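Local coordinates for glycerol uptake operon antiterminator regulatory protein (Listeria monocytogenes str. 4b, PDB 3KTS) that probably regulates expression of the glycerol uptake operon by transcription antitermination in response to glycerol-3-phosphate, at residues E163-V168 / I174-S179; E4-N9 / L30-M35; I12-H17 / E23-L28; N92-A97 / A104-F109. One frame throughout, in Å; residues are numbered along the deposited sequence.

How the interactions relate
All four contacts meet one parallel sheet, closed into a TIM barrel. Interactions 1, 3 and 4 are buried aliphatic contacts between a helix and a strand, each within a beta-alpha-beta unit on the outer side of the sheet. Interaction 2 differs in being aromatic and in having an irregular N-terminal segment as one partner, with the exposed Pro6 at its margin. Strand 12-16 lies between strands 173-178 and 32-39 and pairs with both, so interaction 3 touches 1 and 2 through the backbone, while 1 and 2 touch by side-chain packing. Interaction 4 lies across the barrel, its centre about 21 Å from that of interaction 1. Glu132 relates these two, being bonded to Thr177 and to Arg107.

Interaction 1 of 4, residues E163-V168 / I174-S179; sequences EQVNQV and IAVTTS
Val165 and Val176 mark the closest backbone approach, with their CA atoms 6.7 Å apart, where helix 162-169 lies against strand 173-178. The two elements close the last beta-alpha-beta unit of a TIM barrel, strand 153-156 being its first member. Their contact is small, 113 Å² in all, and purely aliphatic. Val176 contributes more than half of that area, since it turns its side chain to the helix while Ala175 and Thr177, on either side of it in sequence, project to the other face of the sheet. There both touch Ile13 and Ile154, and Thr177 OG1 is hydrogen-bonded to Glu132.

One methyl of Val176 does the touching. CG1 is anti to the backbone N (chi1 172°), and this rotamer leaves CG2 beside that N, with the two helix valines in front of it. Val165 and Val168 are one turn apart and so present their side chains together; each offers its CG1, and each meets Val176 at a slant. All three residues are buried. Val168 also packs on Ala155, which ties the helix to the unit's first strand as well.

Beyond the contact, Thr178 and Ser179 reach an unidentified small molecule, probably from the crystallisation liquor, at the C-terminal end of the strand, the end where TIM barrels commonly carry phosphate sites; the bond from Thr178 is weak. The helix contact lies further back along the strand, where Val176 CG2 stands 3.9 Å from Val165 CG1 and 3.8 Å from Val168 CG1.

Interaction 2 of 4, residues E4-N9 / L30-M35; sequences ELPFSN and LTYMVM
A T-shaped aromatic contact joins Phe7 to Tyr32 where the irregular segment before strand 12-16 meets the start of strand 32-39. The ring planes stand at 90° and the centroids are 5.0 Å apart. Phe7 supplies the edge: its CD2 lies over the centre of the Tyr32 ring, 3.6 Å above the plane, with Tyr32 CD1 close to the plane of the Phe7 ring. Tyr32 turns its side chain to the loop with chi1 at -86°, and a face of its ring meets the incoming edge. Pro6 adds an aliphatic margin further out on the same ring, its CB 3.8 Å from Tyr32 CE1, approaching obliquely at the phenol end.

The loop is braced from within by Ser8 OG, which donates to Leu5 O over 3.1 Å, tilted 23° from the carbonyl plane. On the strand side, Tyr32 O accepts a hydrogen bond from Gln10 NE2. Phe7 and Tyr32 are buried and Pro6 is exposed, so the contact runs from core to surface. Phe7 also touches Ile13 and Leu58, so it spans three successive strands. The arrangement is that of an N-terminal segment closing the N-terminal end of a TIM barrel.

Interaction 3 of 4, residues I12-H17 / E23-L28; sequences IIPAAH and EKILEL
Ile25 meets Pro14 and Ala16 through two methyls whose places follow from its torsions. With chi1 at 71°, CG1 sits between the backbone N and the carbonyl carbon, and CG2 lies beside that N, facing the proline; chi2 at -166° then extends the chain and carries CD1 forward. CG2 comes to 3.7 Å from Pro14 CB. CD1 reaches toward Ala16 CB at 4.2 Å and is equally near Pro14 CB, so the branched side chain bridges two residues of the strand. Pro14 and Ala16 are two apart and share one face of the sheet, whereas the CB of Ala15 points away from the helix.

All three contacting residues are buried, and the interface of 139 Å² is wholly apolar. Pro14 and Ile25 are also the closest backbone pair, with CA atoms 7.2 Å apart. A type I turn spans Ile25 to Leu28.

Trp184, from the C-terminal part of the chain, packs on Pro14, Ile25 and Leu28. Strand 12-16 runs between strands 173-178 and 32-39, and helix 20-25, which links it to the latter, rests on strands 12-16 and 32-39 through Ile25, which also touches Met33.

Interaction 4 of 4, residues N92-A97 / A104-F109; sequences NAIMKA and AIQRLF
Ala104 faces Ile94 and Ala97 at the start of the strand segment, which runs nearly antiparallel to helix 92-97 (axes at 172°, 8.1 Å apart at their closest). Its CB is 3.9 Å from Ile94 CG2 and 3.9 Å from Ala97 CB, a methyl set between residues one helical turn apart. The small side chain lets the backbones come close: the CA atoms of Ile94 and Ala104 are only 5.4 Å apart. Ile105 next points its side chain to the other face of the sheet, among Ile87, Cys130 and Glu132, and meets the helix through its backbone, Ile94 CD1 lying 3.7 Å from Ile105 C.

Gln106 follows, its side chain passing alongside the helix. Its CG is anti to the backbone N (chi1 -165°), and the extended chain runs across Ile94 at about a right angle, with CB 4.0 Å from Ile94 CD1 and CG 4.0 Å from Ile94 CG1. Only the aliphatic part of the glutamine is used here. Arg107 then leads away from the helix to a salt bridge with Glu132.

Ile94 makes the largest single contribution, 87 of 206 Å², and meets Ala104, Ile105 and Gln106. Helix 113-126 continues the packing, Val126 touching both Ile94 and Gln106. On the other flank Ala97 rests on Ile86 of strand 85-88 and Ala93 on Ile74 of helix 71-81, which places helix 91-99 over strands 85-88 and 103-109, between its two neighbouring helices.

Interaction 1 of 4, residues E163-V168 / I174-S179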
# COMPACT_ATOMS: atom_id res chain seq x y z
N GLU A 163 -4.97 16.64 10.80
CA GLU A 163 -6.38 16.48 11.16
C GLU A 163 -6.96 15.28 10.42
O GLU A 163 -7.60 14.42 11.02
CB GLU A 163 -7.19 17.74 10.81
CG GLU A 163 -6.96 18.93 11.74
CD GLU A 163 -5.84 19.86 11.27
OE1 GLU A 163 -4.71 19.39 11.05
OE2 GLU A 163 -6.11 21.08 11.14
N GLN A 164 -6.71 15.25 9.11
CA GLN A 164 -7.21 14.22 8.22
C GLN A 164 -6.62 12.85 8.53
O GLN A 164 -7.33 11.84 8.46
CB GLN A 164 -6.92 14.61 6.77
CG GLN A 164 -7.78 15.76 6.27
CD GLN A 164 -7.26 16.34 4.97
OE1 GLN A 164 -6.05 16.33 4.72
NE2 GLN A 164 -8.16 16.85 4.14
N VAL A 165 -5.32 12.81 8.87
CA VAL A 165 -4.66 11.58 9.29
C VAL A 165 -5.34 11.02 10.53
O VAL A 165 -5.71 9.85 10.56
CB VAL A 165 -3.15 11.78 9.58
CG1 VAL A 165 -2.54 10.53 10.18
CG2 VAL A 165 -2.39 12.15 8.33
N ASN A 166 -5.52 11.88 11.52
CA ASN A 166 -6.16 11.52 12.78
C ASN A 166 -7.59 11.04 12.63
O ASN A 166 -7.96 10.03 13.22
CB ASN A 166 -6.13 12.71 13.72
CG ASN A 166 -4.75 12.98 14.26
OD1 ASN A 166 -3.87 12.11 14.23
ND2 ASN A 166 -4.56 14.18 14.79
N GLN A 167 -8.38 11.76 11.84
CA GLN A 167 -9.79 11.45 11.59
C GLN A 167 -9.99 10.08 10.97
O GLN A 167 -10.89 9.33 11.37
CB GLN A 167 -10.42 12.51 10.67
CG GLN A 167 -10.87 13.78 11.36
CD GLN A 167 -11.23 14.89 10.39
OE1 GLN A 167 -12.11 15.71 10.66
NE2 GLN A 167 -10.54 14.93 9.24
N VAL A 168 -9.14 9.74 10.00
CA VAL A 168 -9.27 8.48 9.28
C VAL A 168 -8.73 7.29 10.09
O VAL A 168 -9.27 6.19 10.01
CB VAL A 168 -8.70 8.57 7.83
CG1 VAL A 168 -7.17 8.48 7.78
CG2 VAL A 168 -9.33 7.52 6.96
N ILE A 174 -5.57 1.49 10.03
CA ILE A 174 -4.40 1.00 10.75
C ILE A 174 -3.21 1.93 10.52
O ILE A 174 -2.36 2.10 11.40
CB ILE A 174 -4.11 -0.50 10.37
CG1 ILE A 174 -2.99 -1.12 11.21
CG2 ILE A 174 -3.83 -0.67 8.90
CD1 ILE A 174 -2.69 -2.56 10.85
N ALA A 175 -3.18 2.56 9.34
CA ALA A 175 -2.15 3.53 8.95
C ALA A 175 -2.60 4.35 7.74
O ALA A 175 -3.66 4.09 7.16
CB ALA A 175 -0.81 2.84 8.65
N VAL A 176 -1.78 5.32 7.36
CA VAL A 176 -2.05 6.21 6.24
C VAL A 176 -0.90 6.10 5.24
O VAL A 176 0.25 6.04 5.64
CB VAL A 176 -2.20 7.67 6.73
CG1 VAL A 176 -2.29 8.65 5.58
CG2 VAL A 176 -3.43 7.80 7.61
N THR A 177 -1.22 6.05 3.95
CA THR A 177 -0.20 6.25 2.92
C THR A 177 -0.39 7.60 2.27
O THR A 177 -1.53 8.03 2.05
CB THR A 177 -0.21 5.17 1.81
OG1 THR A 177 -1.54 4.99 1.32
CG2 THR A 177 0.32 3.86 2.34
N THR A 178 0.72 8.27 1.98
CA THR A 178 0.69 9.63 1.45
C THR A 178 2.03 10.05 0.84
O THR A 178 3.10 9.63 1.28
CB THR A 178 0.27 10.64 2.55
OG1 THR A 178 0.33 11.97 2.03
CG2 THR A 178 1.17 10.52 3.77
N SER A 179 1.95 10.88 -0.20
CA SER A 179 3.14 11.48 -0.78
C SER A 179 3.19 12.97 -0.47
O SER A 179 3.95 13.72 -1.09
CB SER A 179 3.19 11.24 -2.28
OG SER A 179 1.99 11.65 -2.91

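Interaction 2 of 4, residues E4-N9 / L30-M35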
# COMPACT_ATOMS: atom_id res chain seq x y z
N GLU A 4 -1.05 -9.15 14.27
CA GLU A 4 -1.33 -7.86 13.63
C GLU A 4 -0.29 -7.52 12.56
O GLU A 4 0.81 -8.07 12.56
CB GLU A 4 -1.40 -6.73 14.67
CG GLU A 4 -2.79 -6.49 15.24
CD GLU A 4 -3.01 -5.05 15.67
OE1 GLU A 4 -2.09 -4.43 16.23
OE2 GLU A 4 -4.13 -4.53 15.43
N LEU A 5 -0.65 -6.61 11.66
CA LEU A 5 0.21 -6.24 10.54
C LEU A 5 1.47 -5.48 10.97
O LEU A 5 1.40 -4.61 11.84
CB LEU A 5 -0.57 -5.46 9.48
CG LEU A 5 -1.39 -6.29 8.49
CD1 LEU A 5 -1.36 -5.59 7.17
CD2 LEU A 5 -0.87 -7.72 8.30
N PRO A 6 2.63 -5.82 10.35
CA PRO A 6 3.98 -5.36 10.73
C PRO A 6 4.20 -3.85 10.88
O PRO A 6 5.18 -3.44 11.50
CB PRO A 6 4.87 -5.91 9.61
CG PRO A 6 3.93 -6.27 8.50
CD PRO A 6 2.70 -6.72 9.19
N PHE A 7 3.31 -3.04 10.32
CA PHE A 7 3.33 -1.60 10.58
C PHE A 7 2.35 -1.24 11.70
O PHE A 7 1.35 -0.55 11.48
CB PHE A 7 3.09 -0.77 9.31
CG PHE A 7 2.37 -1.50 8.22
CD1 PHE A 7 0.98 -1.64 8.26
CD2 PHE A 7 3.07 -2.05 7.15
CE1 PHE A 7 0.31 -2.32 7.25
CE2 PHE A 7 2.41 -2.73 6.13
CZ PHE A 7 1.03 -2.86 6.18
N SER A 8 2.64 -1.77 12.88
CA SER A 8 2.00 -1.32 14.11
C SER A 8 2.82 -0.16 14.64
O SER A 8 4.06 -0.17 14.55
CB SER A 8 1.95 -2.45 15.14
OG SER A 8 1.15 -3.53 14.69
N ASN A 9 2.13 0.85 15.18
CA ASN A 9 2.73 2.12 15.64
C ASN A 9 3.52 2.90 14.58
O ASN A 9 4.42 3.68 14.90
CB ASN A 9 3.54 1.94 16.94
CG ASN A 9 2.69 2.10 18.19
OD1 ASN A 9 3.07 1.65 19.27
ND2 ASN A 9 1.53 2.75 18.05
N LEU A 30 10.68 6.41 10.04
CA LEU A 30 9.61 5.50 9.62
C LEU A 30 10.19 4.31 8.86
O LEU A 30 10.99 4.47 7.95
CB LEU A 30 8.61 6.26 8.73
CG LEU A 30 8.09 7.61 9.24
CD1 LEU A 30 7.62 8.47 8.08
CD2 LEU A 30 6.98 7.45 10.29
N THR A 31 9.78 3.10 9.25
CA THR A 31 10.36 1.87 8.71
C THR A 31 9.77 1.40 7.36
O THR A 31 10.53 1.04 6.45
CB THR A 31 10.41 0.71 9.76
OG1 THR A 31 10.58 -0.55 9.10
CG2 THR A 31 9.13 0.68 10.63
N TYR A 32 8.45 1.40 7.22
CA TYR A 32 7.79 1.01 5.95
C TYR A 32 7.59 2.16 4.96
O TYR A 32 7.16 3.26 5.33
CB TYR A 32 6.45 0.34 6.22
CG TYR A 32 6.55 -1.15 6.46
CD1 TYR A 32 6.72 -1.65 7.75
CD2 TYR A 32 6.45 -2.05 5.41
CE1 TYR A 32 6.80 -3.02 7.97
CE2 TYR A 32 6.53 -3.41 5.62
CZ TYR A 32 6.71 -3.89 6.90
OH TYR A 32 6.81 -5.24 7.10
N MET A 33 7.89 1.89 3.69
CA MET A 33 7.70 2.86 2.62
C MET A 33 6.86 2.28 1.48
O MET A 33 6.72 1.05 1.36
CB MET A 33 9.05 3.35 2.09
CG MET A 33 9.76 2.37 1.16
SD MET A 33 10.71 3.23 -0.11
CE MET A 33 12.21 3.63 0.79
N VAL A 34 6.32 3.15 0.64
CA VAL A 34 5.55 2.73 -0.52
C VAL A 34 6.16 3.25 -1.81
O VAL A 34 6.49 4.44 -1.92
CB VAL A 34 4.09 3.20 -0.43
CG1 VAL A 34 3.38 3.02 -1.77
CG2 VAL A 34 3.35 2.44 0.67
N MET A 35 6.32 2.37 -2.79
CA MET A 35 6.91 2.74 -4.08
C MET A 35 5.87 2.70 -5.19
O MET A 35 5.32 1.65 -5.51
CB MET A 35 8.07 1.81 -4.42
CG MET A 35 9.32 2.54 -4.89
SD MET A 35 10.71 1.42 -5.17
CE MET A 35 11.42 1.34 -3.52

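Interaction 3 of 4, residues I12-H17 / E23-L28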
# COMPACT_ATOMS: atom_id res chain seq x y z
N ILE A 12 2.21 7.08 9.43
CA ILE A 12 2.48 7.54 8.08
C ILE A 12 3.38 6.52 7.39
O ILE A 12 4.42 6.11 7.92
CB ILE A 12 3.11 8.97 8.06
CG1 ILE A 12 2.02 10.03 8.16
CG2 ILE A 12 3.87 9.24 6.78
CD1 ILE A 12 1.64 10.41 9.56
N ILE A 13 2.93 6.06 6.23
CA ILE A 13 3.74 5.25 5.36
C ILE A 13 3.97 6.11 4.13
O ILE A 13 3.08 6.27 3.30
CB ILE A 13 3.03 3.93 4.98
CG1 ILE A 13 2.56 3.19 6.25
CG2 ILE A 13 3.96 3.06 4.16
CD1 ILE A 13 1.79 1.91 5.98
N PRO A 14 5.17 6.72 4.02
CA PRO A 14 5.49 7.61 2.90
C PRO A 14 5.41 6.91 1.55
O PRO A 14 5.74 5.73 1.44
CB PRO A 14 6.94 8.03 3.19
CG PRO A 14 7.47 7.01 4.11
CD PRO A 14 6.30 6.63 4.97
N ALA A 15 4.95 7.64 0.54
CA ALA A 15 4.75 7.09 -0.79
C ALA A 15 5.62 7.81 -1.80
O ALA A 15 5.43 8.99 -2.07
CB ALA A 15 3.27 7.19 -1.18
N ALA A 16 6.58 7.08 -2.36
CA ALA A 16 7.54 7.65 -3.30
C ALA A 16 7.06 7.56 -4.74
O ALA A 16 6.72 6.47 -5.21
CB ALA A 16 8.90 6.96 -3.15
N HIS A 17 7.05 8.70 -5.43
CA HIS A 17 6.79 8.78 -6.87
C HIS A 17 8.10 8.70 -7.65
O HIS A 17 8.12 8.24 -8.80
CB HIS A 17 6.11 10.10 -7.23
CG HIS A 17 4.68 10.19 -6.80
ND1 HIS A 17 3.65 9.63 -7.53
CD2 HIS A 17 4.11 10.79 -5.73
CE1 HIS A 17 2.50 9.88 -6.92
NE2 HIS A 17 2.75 10.57 -5.82
N GLU A 23 15.12 8.93 -1.65
CA GLU A 23 16.28 9.51 -0.98
C GLU A 23 15.83 10.38 0.18
O GLU A 23 16.43 10.34 1.25
CB GLU A 23 17.12 10.34 -1.96
CG GLU A 23 18.52 9.79 -2.19
CD GLU A 23 18.53 8.41 -2.82
OE1 GLU A 23 18.81 7.43 -2.09
OE2 GLU A 23 18.24 8.30 -4.03
N LYS A 24 14.77 11.15 -0.05
CA LYS A 24 14.15 11.98 0.97
C LYS A 24 13.69 11.15 2.16
O LYS A 24 13.93 11.52 3.31
CB LYS A 24 12.96 12.76 0.39
CG LYS A 24 13.31 13.79 -0.69
CD LYS A 24 13.66 15.15 -0.11
CE LYS A 24 13.91 16.18 -1.21
NZ LYS A 24 14.36 17.49 -0.65
N ILE A 25 13.07 10.00 1.89
CA ILE A 25 12.52 9.16 2.96
C ILE A 25 13.52 8.18 3.56
O ILE A 25 13.21 7.50 4.54
CB ILE A 25 11.20 8.43 2.55
CG1 ILE A 25 11.45 7.32 1.53
CG2 ILE A 25 10.20 9.42 2.02
CD1 ILE A 25 10.17 6.81 0.86
N LEU A 26 14.72 8.13 3.00
CA LEU A 26 15.76 7.25 3.52
C LEU A 26 16.39 7.87 4.77
O LEU A 26 17.05 7.18 5.55
CB LEU A 26 16.82 6.98 2.44
CG LEU A 26 17.11 5.53 2.04
CD1 LEU A 26 15.84 4.76 1.66
CD2 LEU A 26 18.08 5.50 0.87
N GLU A 27 16.14 9.16 4.97
CA GLU A 27 16.62 9.90 6.13
C GLU A 27 15.54 10.03 7.20
O GLU A 27 15.55 10.99 7.98
CB GLU A 27 17.08 11.30 5.71
CG GLU A 27 18.02 11.33 4.50
CD GLU A 27 18.07 12.70 3.83
OE1 GLU A 27 17.33 13.61 4.26
OE2 GLU A 27 18.85 12.86 2.87
N LEU A 28 14.62 9.08 7.25
CA LEU A 28 13.47 9.17 8.16
C LEU A 28 13.33 7.97 9.09
O LEU A 28 13.75 6.86 8.77
CB LEU A 28 12.18 9.39 7.37
CG LEU A 28 11.59 10.80 7.30
CD1 LEU A 28 12.52 11.83 6.68
CD2 LEU A 28 10.28 10.75 6.53

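Interaction 4 of 4, residues N92-A97 / A104-F109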
# COMPACT_ATOMS: atom_id res chain seq x y z
N ASN A 92 -6.27 -11.47 -8.92
CA ASN A 92 -5.36 -12.56 -9.26
C ASN A 92 -3.95 -12.35 -8.70
O ASN A 92 -3.25 -13.32 -8.38
CB ASN A 92 -5.30 -12.74 -10.77
CG ASN A 92 -6.67 -12.86 -11.40
OD1 ASN A 92 -7.14 -11.94 -12.09
ND2 ASN A 92 -7.34 -13.98 -11.15
N ALA A 93 -3.54 -11.10 -8.60
CA ALA A 93 -2.24 -10.75 -8.05
C ALA A 93 -2.20 -10.93 -6.54
O ALA A 93 -1.17 -11.30 -5.98
CB ALA A 93 -1.86 -9.34 -8.43
N ILE A 94 -3.32 -10.66 -5.88
CA ILE A 94 -3.45 -10.85 -4.43
C ILE A 94 -3.42 -12.34 -4.10
O ILE A 94 -2.79 -12.75 -3.11
CB ILE A 94 -4.74 -10.18 -3.88
CG1 ILE A 94 -4.74 -8.67 -4.16
CG2 ILE A 94 -4.92 -10.45 -2.38
CD1 ILE A 94 -3.64 -7.87 -3.46
N MET A 95 -4.07 -13.14 -4.94
CA MET A 95 -4.08 -14.61 -4.81
C MET A 95 -2.67 -15.17 -4.98
O MET A 95 -2.23 -16.00 -4.19
CB MET A 95 -5.05 -15.26 -5.80
CG MET A 95 -6.51 -14.89 -5.58
SD MET A 95 -7.78 -15.81 -6.49
CE MET A 95 -7.26 -15.69 -8.20
N LYS A 96 -1.97 -14.70 -6.01
CA LYS A 96 -0.63 -15.17 -6.31
C LYS A 96 0.39 -14.80 -5.23
O LYS A 96 1.21 -15.63 -4.85
CB LYS A 96 -0.16 -14.65 -7.68
CG LYS A 96 0.98 -15.47 -8.28
CD LYS A 96 0.48 -16.83 -8.75
CE LYS A 96 1.62 -17.82 -8.87
NZ LYS A 96 1.28 -18.94 -9.79
N ALA A 97 0.31 -13.56 -4.73
CA ALA A 97 1.23 -13.09 -3.70
C ALA A 97 1.08 -13.89 -2.42
O ALA A 97 2.07 -14.18 -1.74
CB ALA A 97 1.02 -11.62 -3.43
N ALA A 104 0.12 -9.23 0.86
CA ALA A 104 -0.73 -8.78 -0.23
C ALA A 104 -1.77 -7.78 0.26
O ALA A 104 -2.71 -8.14 0.97
CB ALA A 104 -1.39 -9.96 -0.91
N ILE A 105 -1.59 -6.51 -0.11
CA ILE A 105 -2.59 -5.49 0.18
C ILE A 105 -3.39 -5.09 -1.08
O ILE A 105 -2.81 -4.83 -2.13
CB ILE A 105 -2.00 -4.28 1.01
CG1 ILE A 105 -2.44 -2.92 0.45
CG2 ILE A 105 -0.46 -4.39 1.21
CD1 ILE A 105 -1.88 -1.75 1.23
N GLN A 106 -4.71 -5.10 -0.97
CA GLN A 106 -5.59 -4.85 -2.12
C GLN A 106 -6.08 -3.42 -2.19
O GLN A 106 -6.65 -2.89 -1.23
CB GLN A 106 -6.79 -5.80 -2.11
CG GLN A 106 -7.54 -5.84 -3.43
CD GLN A 106 -8.93 -6.45 -3.32
OE1 GLN A 106 -9.88 -5.97 -3.93
NE2 GLN A 106 -9.04 -7.50 -2.52
N ARG A 107 -5.88 -2.79 -3.34
CA ARG A 107 -6.21 -1.39 -3.53
C ARG A 107 -7.65 -1.23 -3.98
O ARG A 107 -8.09 -1.89 -4.93
CB ARG A 107 -5.28 -0.78 -4.56
CG ARG A 107 -5.03 0.68 -4.33
CD ARG A 107 -4.03 1.23 -5.32
NE ARG A 107 -3.51 2.53 -4.91
CZ ARG A 107 -2.81 3.34 -5.69
NH1 ARG A 107 -2.53 2.99 -6.95
NH2 ARG A 107 -2.37 4.50 -5.22
N LEU A 108 -8.38 -0.36 -3.30
CA LEU A 108 -9.77 -0.11 -3.63
C LEU A 108 -9.97 1.38 -3.83
O LEU A 108 -9.44 2.19 -3.06
CB LEU A 108 -10.66 -0.60 -2.49
CG LEU A 108 -11.94 -1.30 -2.94
CD1 LEU A 108 -11.64 -2.75 -3.24
CD2 LEU A 108 -13.02 -1.19 -1.87
N PHE A 109 -10.73 1.74 -4.86
CA PHE A 109 -11.04 3.14 -5.15
C PHE A 109 -12.49 3.43 -4.80
O PHE A 109 -13.41 2.98 -5.50
CB PHE A 109 -10.83 3.46 -6.63
CG PHE A 109 -9.41 3.25 -7.12
CD1 PHE A 109 -8.32 3.67 -6.37
CD2 PHE A 109 -9.18 2.66 -8.36
CE1 PHE A 109 -7.02 3.48 -6.83
CE2 PHE A 109 -7.89 2.47 -8.83
CZ PHE A 109 -6.80 2.89 -8.07